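PDB 3HAZ: proline dehydrogenase from Bradyrhizobium japonicum USDA 110, which probably oxidises L-proline to L-glutamate in two steps, with an FAD-dependent proline dehydrogenase and an NAD-dependent aldehyde dehydrogenase joined in one chain. Local coordinates for residues A[786-791]-A[888-892]; A[320-325]-A[379-383]; A[113-117]-A[449-453]. All coordinates share one frame; numbering follows the deposited sequence.

Interaction 1: residues A[786-791]-A[888-892]; sequences AFRSAG and FGPIL. With NAD (nicotinamide-adenine-dinucleotide), chain D.
Gly791 and Gly889 are where the two backbones come together, their CA atoms 4.3 Å apart, as the loop leaving helix 775-787 passes the turn that leads into strand 891-897. Ser789, Ala790 and Gly791 all have positive phi, and this left-handed turn, tied by Gly791 N to Arg788 O, presents the carbonyl of Ala790 to the other segment. Gly889 CA makes a CA-H...O contact with Ala790 O at 3.2 Å; a straighter one, 161° at the hydrogen, runs from Gly791 CA to Gly889 O. Pro890, at the centre of an inverse gamma turn, lays CG and CD against Ala790 O. With CG beside its backbone N (chi1 -54°), Phe787 brings its ring obliquely to the Pro890 carbonyl, CE1 standing 3.4 Å from Pro890 O. The side chains of Phe787 and Leu892 cross at about a right angle, ring atom CZ 3.8 Å from Leu892 CB, while Leu892 CD1 reaches Ala786 CB. At the other end, Phe888 has Gly791 O over one ring face and NAD C5D over the opposite one, and its CE1 is 3.5 Å from O2D of NAD. Pro890 N has no hydrogen to give Ala790 O, and the segments meet instead through apolar packing and weak CA-H...O contacts. The loop held here runs on toward Cys794, predicted to be in the active site and, as in other aldehyde dehydrogenases, probably the nucleophile, while Phe888 lines the NAD pocket.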
# COMPACT_ATOMS: atom_id res chain seq x y z
N ALA A 786 -5.55 -44.27 -24.02
CA ALA A 786 -6.47 -45.17 -24.72
C ALA A 786 -6.82 -46.45 -23.96
O ALA A 786 -7.91 -47.02 -24.13
CB ALA A 786 -5.92 -45.52 -26.10
N PHE A 787 -5.90 -46.91 -23.12
CA PHE A 787 -6.03 -48.24 -22.52
C PHE A 787 -6.18 -48.23 -21.00
O PHE A 787 -6.67 -49.20 -20.42
CB PHE A 787 -4.86 -49.14 -22.93
CG PHE A 787 -4.66 -49.22 -24.41
CD1 PHE A 787 -5.74 -49.41 -25.26
CD2 PHE A 787 -3.39 -49.13 -24.97
CE1 PHE A 787 -5.56 -49.49 -26.63
CE2 PHE A 787 -3.20 -49.21 -26.34
CZ PHE A 787 -4.30 -49.40 -27.17
N ARG A 788 -5.75 -47.15 -20.35
CA ARG A 788 -5.96 -46.98 -18.91
C ARG A 788 -7.44 -47.11 -18.58
O ARG A 788 -8.29 -46.60 -19.30
CB ARG A 788 -5.44 -45.61 -18.45
CG ARG A 788 -5.85 -45.21 -17.04
CD ARG A 788 -4.89 -45.75 -16.01
NE ARG A 788 -3.51 -45.38 -16.31
CZ ARG A 788 -2.85 -44.39 -15.72
NH1 ARG A 788 -3.44 -43.66 -14.78
NH2 ARG A 788 -1.59 -44.13 -16.06
N SER A 789 -7.73 -47.81 -17.48
CA SER A 789 -9.11 -48.07 -17.08
C SER A 789 -9.87 -48.81 -18.17
O SER A 789 -11.08 -48.62 -18.33
CB SER A 789 -9.84 -46.76 -16.74
OG SER A 789 -9.10 -45.99 -15.81
N ALA A 790 -9.16 -49.65 -18.92
CA ALA A 790 -9.76 -50.39 -20.03
C ALA A 790 -10.48 -49.46 -21.01
O ALA A 790 -11.48 -49.84 -21.62
CB ALA A 790 -10.71 -51.48 -19.52
N GLY A 791 -9.97 -48.25 -21.16
CA GLY A 791 -10.55 -47.28 -22.06
C GLY A 791 -11.95 -46.83 -21.65
O GLY A 791 -12.70 -46.32 -22.47
N PHE A 888 -16.56 -47.65 -26.20
CA PHE A 888 -16.16 -47.38 -24.82
C PHE A 888 -15.28 -48.48 -24.23
O PHE A 888 -15.66 -49.15 -23.27
CB PHE A 888 -17.40 -47.13 -23.93
CG PHE A 888 -17.17 -46.13 -22.83
CD1 PHE A 888 -16.96 -44.79 -23.13
CD2 PHE A 888 -17.16 -46.52 -21.50
CE1 PHE A 888 -16.74 -43.86 -22.13
CE2 PHE A 888 -16.94 -45.59 -20.49
CZ PHE A 888 -16.73 -44.26 -20.80
N GLY A 889 -14.09 -48.66 -24.81
CA GLY A 889 -13.18 -49.71 -24.37
C GLY A 889 -11.75 -49.46 -24.79
O GLY A 889 -11.43 -48.40 -25.34
N PRO A 890 -10.87 -50.44 -24.55
CA PRO A 890 -9.43 -50.34 -24.81
C PRO A 890 -9.11 -50.48 -26.29
O PRO A 890 -8.35 -51.37 -26.65
CB PRO A 890 -8.84 -51.55 -24.07
CG PRO A 890 -10.01 -52.35 -23.53
CD PRO A 890 -11.27 -51.80 -24.13
N ILE A 891 -9.69 -49.63 -27.13
CA ILE A 891 -9.56 -49.82 -28.57
C ILE A 891 -9.07 -48.57 -29.28
O ILE A 891 -9.83 -47.61 -29.46
CB ILE A 891 -10.89 -50.31 -29.19
CG1 ILE A 891 -11.36 -51.58 -28.47
CG2 ILE A 891 -10.72 -50.56 -30.69
CD1 ILE A 891 -12.77 -52.00 -28.81
N LEU A 892 -7.80 -48.59 -29.68
CA LEU A 892 -7.20 -47.45 -30.35
C LEU A 892 -7.34 -47.56 -31.87
O LEU A 892 -7.10 -48.62 -32.45
CB LEU A 892 -5.72 -47.33 -29.98
CG LEU A 892 -4.94 -46.22 -30.65
CD1 LEU A 892 -5.40 -44.86 -30.12
CD2 LEU A 892 -3.44 -46.40 -30.42
PA NAD D . -25.85 -44.15 -20.15
O1A NAD D . -26.50 -43.07 -21.21
O2A NAD D . -25.97 -45.51 -20.69
O5B NAD D . -26.71 -44.02 -18.73
C5B NAD D . -26.13 -43.32 -17.63
C4B NAD D . -27.18 -42.95 -16.58
O4B NAD D . -28.48 -42.48 -17.12
C3B NAD D . -27.64 -44.14 -15.64
O3B NAD D . -27.66 -43.96 -14.25
C2B NAD D . -28.87 -44.65 -16.38
O2B NAD D . -29.64 -45.69 -15.82
C1B NAD D . -29.51 -43.37 -16.72
N9A NAD D . -30.49 -43.54 -17.81
C8A NAD D . -30.49 -44.49 -18.78
N7A NAD D . -31.62 -44.25 -19.62
C5A NAD D . -32.30 -43.11 -19.12
C6A NAD D . -33.45 -42.45 -19.54
N6A NAD D . -34.16 -42.93 -20.71
N1A NAD D . -33.90 -41.36 -18.87
C2A NAD D . -33.21 -40.91 -17.75
N3A NAD D . -32.08 -41.56 -17.33
C4A NAD D . -31.63 -42.66 -18.02
O3 NAD D . -24.25 -43.75 -19.82
PN NAD D . -23.26 -44.89 -19.10
O1N NAD D . -23.36 -46.32 -19.95
O2N NAD D . -23.66 -45.10 -17.71
O5D NAD D . -21.68 -44.36 -19.13
C5D NAD D . -20.97 -44.30 -20.36
C4D NAD D . -21.16 -42.96 -21.09
O4D NAD D . -21.17 -41.73 -20.25
C3D NAD D . -20.23 -42.57 -22.33
O3D NAD D . -20.82 -42.31 -23.58
C2D NAD D . -19.35 -41.49 -21.67
O2D NAD D . -18.37 -40.79 -22.41
C1D NAD D . -20.34 -40.76 -20.86
N1N NAD D . -19.63 -40.01 -19.82
C2N NAD D . -19.27 -38.67 -20.06
C3N NAD D . -18.54 -37.92 -19.04
C7N NAD D . -18.16 -36.46 -19.30
O7N NAD D . -17.76 -35.79 -18.41
N7N NAD D . -18.41 -35.86 -20.60
C4N NAD D . -18.19 -38.58 -17.76
C5N NAD D . -18.55 -39.90 -17.52
C6N NAD D . -19.29 -40.66 -18.55

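Interaction 2: residues A[320-325]-A[379-383]; sequences ASAVID and CASKL
The carboxylate of Asp325, the flat group of this contact, takes Lys382 NZ on the syn side of OD1, 2.7 Å away and 16° out of the carboxylate plane; OD2 is much farther from the ammonium group. This salt bridge spans two outer helices of the proline dehydrogenase TIM barrel, helix 320-333 and helix 369-384, which run nearly parallel here, at 11°; the axes of the two segments approach to 10.4 Å. Lys382 leaves its helix extended, CG opposite the backbone N (chi1 -159°), and bends only at the last torsion, chi4 65°, which turns NZ to Asp325. On the way its CE passes Ser321 OG at 3.2 Å. Its chain also slides alongside Ile324 in the opposing direction, CE 3.9 Å from Ile324 CG2, so the aliphatic part of the lysine lies over the apolar side chains of the contact. Ile324 points toward the other helix and fits between Cys379 and Leu383: CD1 is 3.8 Å from Cys379 CB and 3.9 Å from Leu383 CG. Beneath this layer Cys379 and Leu383 both rest on Leu342 of barrel strand 338-343. The charged pair lies on the solvent side, and the hydrocarbon packing faces the strands. Toward the start of helix 320-333, the sulfur takes over from the isoleucine, Cys379 SG lying 3.9 Å from Ala320 CB.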
# COMPACT_ATOMS: atom_id res chain seq x y z
N ALA A 320 19.74 -40.21 0.56
CA ALA A 320 21.08 -40.50 0.04
C ALA A 320 22.01 -41.17 1.07
O ALA A 320 22.67 -42.17 0.76
CB ALA A 320 21.72 -39.24 -0.52
N SER A 321 22.08 -40.61 2.27
CA SER A 321 22.98 -41.14 3.29
C SER A 321 22.63 -42.59 3.66
O SER A 321 23.52 -43.41 3.92
CB SER A 321 22.99 -40.25 4.53
OG SER A 321 24.02 -40.64 5.43
N ALA A 322 21.34 -42.90 3.68
CA ALA A 322 20.87 -44.24 3.99
C ALA A 322 21.19 -45.23 2.87
O ALA A 322 21.46 -46.40 3.11
CB ALA A 322 19.37 -44.23 4.30
N VAL A 323 21.14 -44.75 1.63
CA VAL A 323 21.52 -45.59 0.49
C VAL A 323 23.00 -46.00 0.62
O VAL A 323 23.37 -47.14 0.34
CB VAL A 323 21.30 -44.86 -0.85
CG1 VAL A 323 21.82 -45.70 -1.99
CG2 VAL A 323 19.81 -44.53 -1.04
N ILE A 324 23.82 -45.06 1.06
CA ILE A 324 25.24 -45.33 1.25
C ILE A 324 25.45 -46.40 2.33
O ILE A 324 26.25 -47.32 2.14
CB ILE A 324 26.02 -44.05 1.58
CG1 ILE A 324 26.04 -43.13 0.36
CG2 ILE A 324 27.44 -44.37 2.03
CD1 ILE A 324 26.69 -41.78 0.61
N ASP A 325 24.71 -46.30 3.43
CA ASP A 325 24.76 -47.33 4.47
C ASP A 325 24.40 -48.70 3.89
O ASP A 325 25.04 -49.70 4.20
CB ASP A 325 23.80 -47.01 5.61
CG ASP A 325 24.22 -45.79 6.42
OD1 ASP A 325 25.41 -45.42 6.40
OD2 ASP A 325 23.34 -45.20 7.09
N CYS A 379 27.81 -36.45 2.13
CA CYS A 379 27.85 -37.81 1.58
C CYS A 379 29.26 -38.17 1.09
O CYS A 379 29.68 -39.33 1.19
CB CYS A 379 26.83 -37.98 0.45
SG CYS A 379 25.10 -38.06 1.01
N ALA A 380 29.97 -37.19 0.57
CA ALA A 380 31.32 -37.41 0.08
C ALA A 380 32.21 -37.79 1.26
O ALA A 380 33.02 -38.72 1.17
CB ALA A 380 31.85 -36.15 -0.60
N SER A 381 32.05 -37.08 2.36
CA SER A 381 32.82 -37.36 3.56
C SER A 381 32.57 -38.80 4.01
O SER A 381 33.49 -39.54 4.35
CB SER A 381 32.43 -36.38 4.67
OG SER A 381 33.11 -36.66 5.88
N LYS A 382 31.30 -39.19 3.99
CA LYS A 382 30.89 -40.53 4.36
C LYS A 382 31.57 -41.57 3.47
O LYS A 382 32.13 -42.55 3.97
CB LYS A 382 29.37 -40.64 4.22
CG LYS A 382 28.71 -41.75 5.00
CD LYS A 382 27.19 -41.56 4.95
CE LYS A 382 26.45 -42.79 5.44
NZ LYS A 382 26.70 -43.04 6.88
N LEU A 383 31.52 -41.37 2.16
CA LEU A 383 32.10 -42.33 1.23
C LEU A 383 33.62 -42.43 1.38
O LEU A 383 34.18 -43.52 1.29
CB LEU A 383 31.73 -41.98 -0.21
CG LEU A 383 30.32 -42.36 -0.63
CD1 LEU A 383 29.92 -41.62 -1.91
CD2 LEU A 383 30.19 -43.88 -0.81

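Interaction 3: residues A[113-117]-A[449-453]; sequences STAFL and HRDLL
Leu117 has the largest share of the buried surface, packing against His449 and Leu453, the next two. Its CG lies opposite the carbonyl carbon (chi1 -61°), and the two methyls divide the work. CD1 meets Leu453 CG at 3.6 Å, the side chains crossing at about a right angle, while CD2 lies 3.9 Å from His449 CB and also touches Leu452 CD2. Leu453 extends the apolar patch by setting CD1 3.8 Å from Thr114 CG2. His449 points toward the first segment and offers a ring face to Phe116, whose CE2 sits over it near the rim. The two rings meet obliquely, planes at 49° and centroids 5.2 Å apart. One water completes this side: it donates to Phe116 O at 2.9 Å and also hydrogen-bonds His449 ND1 at 3.0 Å, while lying over a face of the Phe116 ring. On the far side of the imidazole, NE2 is hydrogen-bonded to Glu82. Both ring nitrogens therefore have a partner, which should fix the rotation of the buried histidine. The contact brings the residues at and just past the C-terminal part of helix 106-115, in the DNA-binding-domain family region, onto the short 3-10 segment between barrel strand 440-448 and helix 452-463. Helix 71-85 packs against both sides, its Val79 touching Thr114 and Leu453, and Ala115 of helix 106-115 touches helix 804-819 of the aldehyde dehydrogenase region.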
# COMPACT_ATOMS: atom_id res chain seq x y z
N SER A 113 14.41 -32.94 -39.86
CA SER A 113 15.60 -33.22 -39.06
C SER A 113 15.27 -34.05 -37.83
O SER A 113 16.07 -34.90 -37.42
CB SER A 113 16.31 -31.92 -38.65
OG SER A 113 15.45 -31.07 -37.91
N THR A 114 14.10 -33.82 -37.23
CA THR A 114 13.69 -34.60 -36.07
C THR A 114 13.26 -36.02 -36.45
O THR A 114 13.61 -36.99 -35.76
CB THR A 114 12.57 -33.89 -35.25
OG1 THR A 114 12.90 -32.51 -35.05
CG2 THR A 114 12.41 -34.57 -33.90
N ALA A 115 12.51 -36.15 -37.55
CA ALA A 115 12.11 -37.47 -38.07
C ALA A 115 13.34 -38.31 -38.42
O ALA A 115 13.33 -39.53 -38.28
CB ALA A 115 11.23 -37.31 -39.32
N PHE A 116 14.38 -37.63 -38.90
CA PHE A 116 15.64 -38.29 -39.23
C PHE A 116 16.14 -39.18 -38.10
O PHE A 116 16.73 -40.23 -38.36
CB PHE A 116 16.71 -37.26 -39.56
CG PHE A 116 18.10 -37.84 -39.65
CD1 PHE A 116 18.49 -38.57 -40.77
CD2 PHE A 116 19.01 -37.66 -38.62
CE1 PHE A 116 19.77 -39.10 -40.86
CE2 PHE A 116 20.30 -38.19 -38.70
CZ PHE A 116 20.68 -38.92 -39.83
N LEU A 117 15.91 -38.77 -36.86
CA LEU A 117 16.41 -39.51 -35.70
C LEU A 117 15.76 -40.88 -35.53
O LEU A 117 16.36 -41.79 -34.95
CB LEU A 117 16.25 -38.69 -34.42
CG LEU A 117 16.99 -37.36 -34.34
CD1 LEU A 117 16.61 -36.63 -33.06
CD2 LEU A 117 18.50 -37.57 -34.42
N HIS A 449 20.81 -42.72 -32.85
CA HIS A 449 19.98 -41.53 -33.05
C HIS A 449 18.59 -41.65 -32.41
O HIS A 449 18.03 -40.66 -31.93
CB HIS A 449 19.81 -41.23 -34.55
CG HIS A 449 21.07 -40.78 -35.23
ND1 HIS A 449 21.44 -41.23 -36.48
CD2 HIS A 449 22.04 -39.92 -34.84
CE1 HIS A 449 22.58 -40.67 -36.83
NE2 HIS A 449 22.97 -39.87 -35.85
N ARG A 450 18.02 -42.85 -32.42
CA ARG A 450 16.67 -43.04 -31.90
C ARG A 450 16.59 -42.81 -30.39
O ARG A 450 15.51 -42.69 -29.83
CB ARG A 450 16.14 -44.43 -32.25
CG ARG A 450 16.90 -45.56 -31.59
CD ARG A 450 16.59 -46.89 -32.27
NE ARG A 450 15.23 -47.35 -32.02
CZ ARG A 450 14.68 -48.41 -32.61
NH1 ARG A 450 15.40 -49.11 -33.48
NH2 ARG A 450 13.43 -48.77 -32.33
N ASP A 451 17.75 -42.70 -29.74
CA ASP A 451 17.81 -42.48 -28.30
C ASP A 451 18.36 -41.10 -27.93
O ASP A 451 18.52 -40.77 -26.75
CB ASP A 451 18.64 -43.57 -27.63
CG ASP A 451 18.07 -44.94 -27.87
OD1 ASP A 451 16.86 -45.11 -27.61
OD2 ASP A 451 18.81 -45.84 -28.33
N LEU A 452 18.65 -40.29 -28.94
CA LEU A 452 19.24 -38.98 -28.70
C LEU A 452 18.28 -37.97 -28.05
O LEU A 452 18.62 -37.34 -27.05
CB LEU A 452 19.79 -38.39 -29.99
CG LEU A 452 20.32 -36.97 -29.85
CD1 LEU A 452 21.44 -36.91 -28.80
CD2 LEU A 452 20.78 -36.44 -31.19
N LEU A 453 17.09 -37.81 -28.62
CA LEU A 453 16.13 -36.79 -28.16
C LEU A 453 15.86 -36.85 -26.66
O LEU A 453 15.97 -35.84 -25.96
CB LEU A 453 14.81 -36.90 -28.91
CG LEU A 453 14.52 -36.09 -30.17
CD1 LEU A 453 13.02 -36.21 -30.51
CD2 LEU A 453 14.93 -34.64 -30.02
O HOH W 1 19.05 -41.89 -38.08

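In the fold
Interaction 2 lies wholly within the proline dehydrogenase barrel and interaction 3 has one side on it; their centres are 38 Å apart. Interaction 2 joins two outer helices, and its whole span falls between the two segments of interaction 3, which ties an N-terminal helix to the exit of strand 440-448. Interaction 1 follows later in the chain, where strand 891-897 enters the mixed sheet next to strand 797-803. Its centre is 29 Å from that of interaction 3 and 45 Å from that of interaction 2, across the middle of the chain. Interactions 1 and 2 each lie within one catalytic unit, whereas interaction 3 joins the DNA-binding-domain region to the barrel and borders helix 804-819 of the aldehyde dehydrogenase unit.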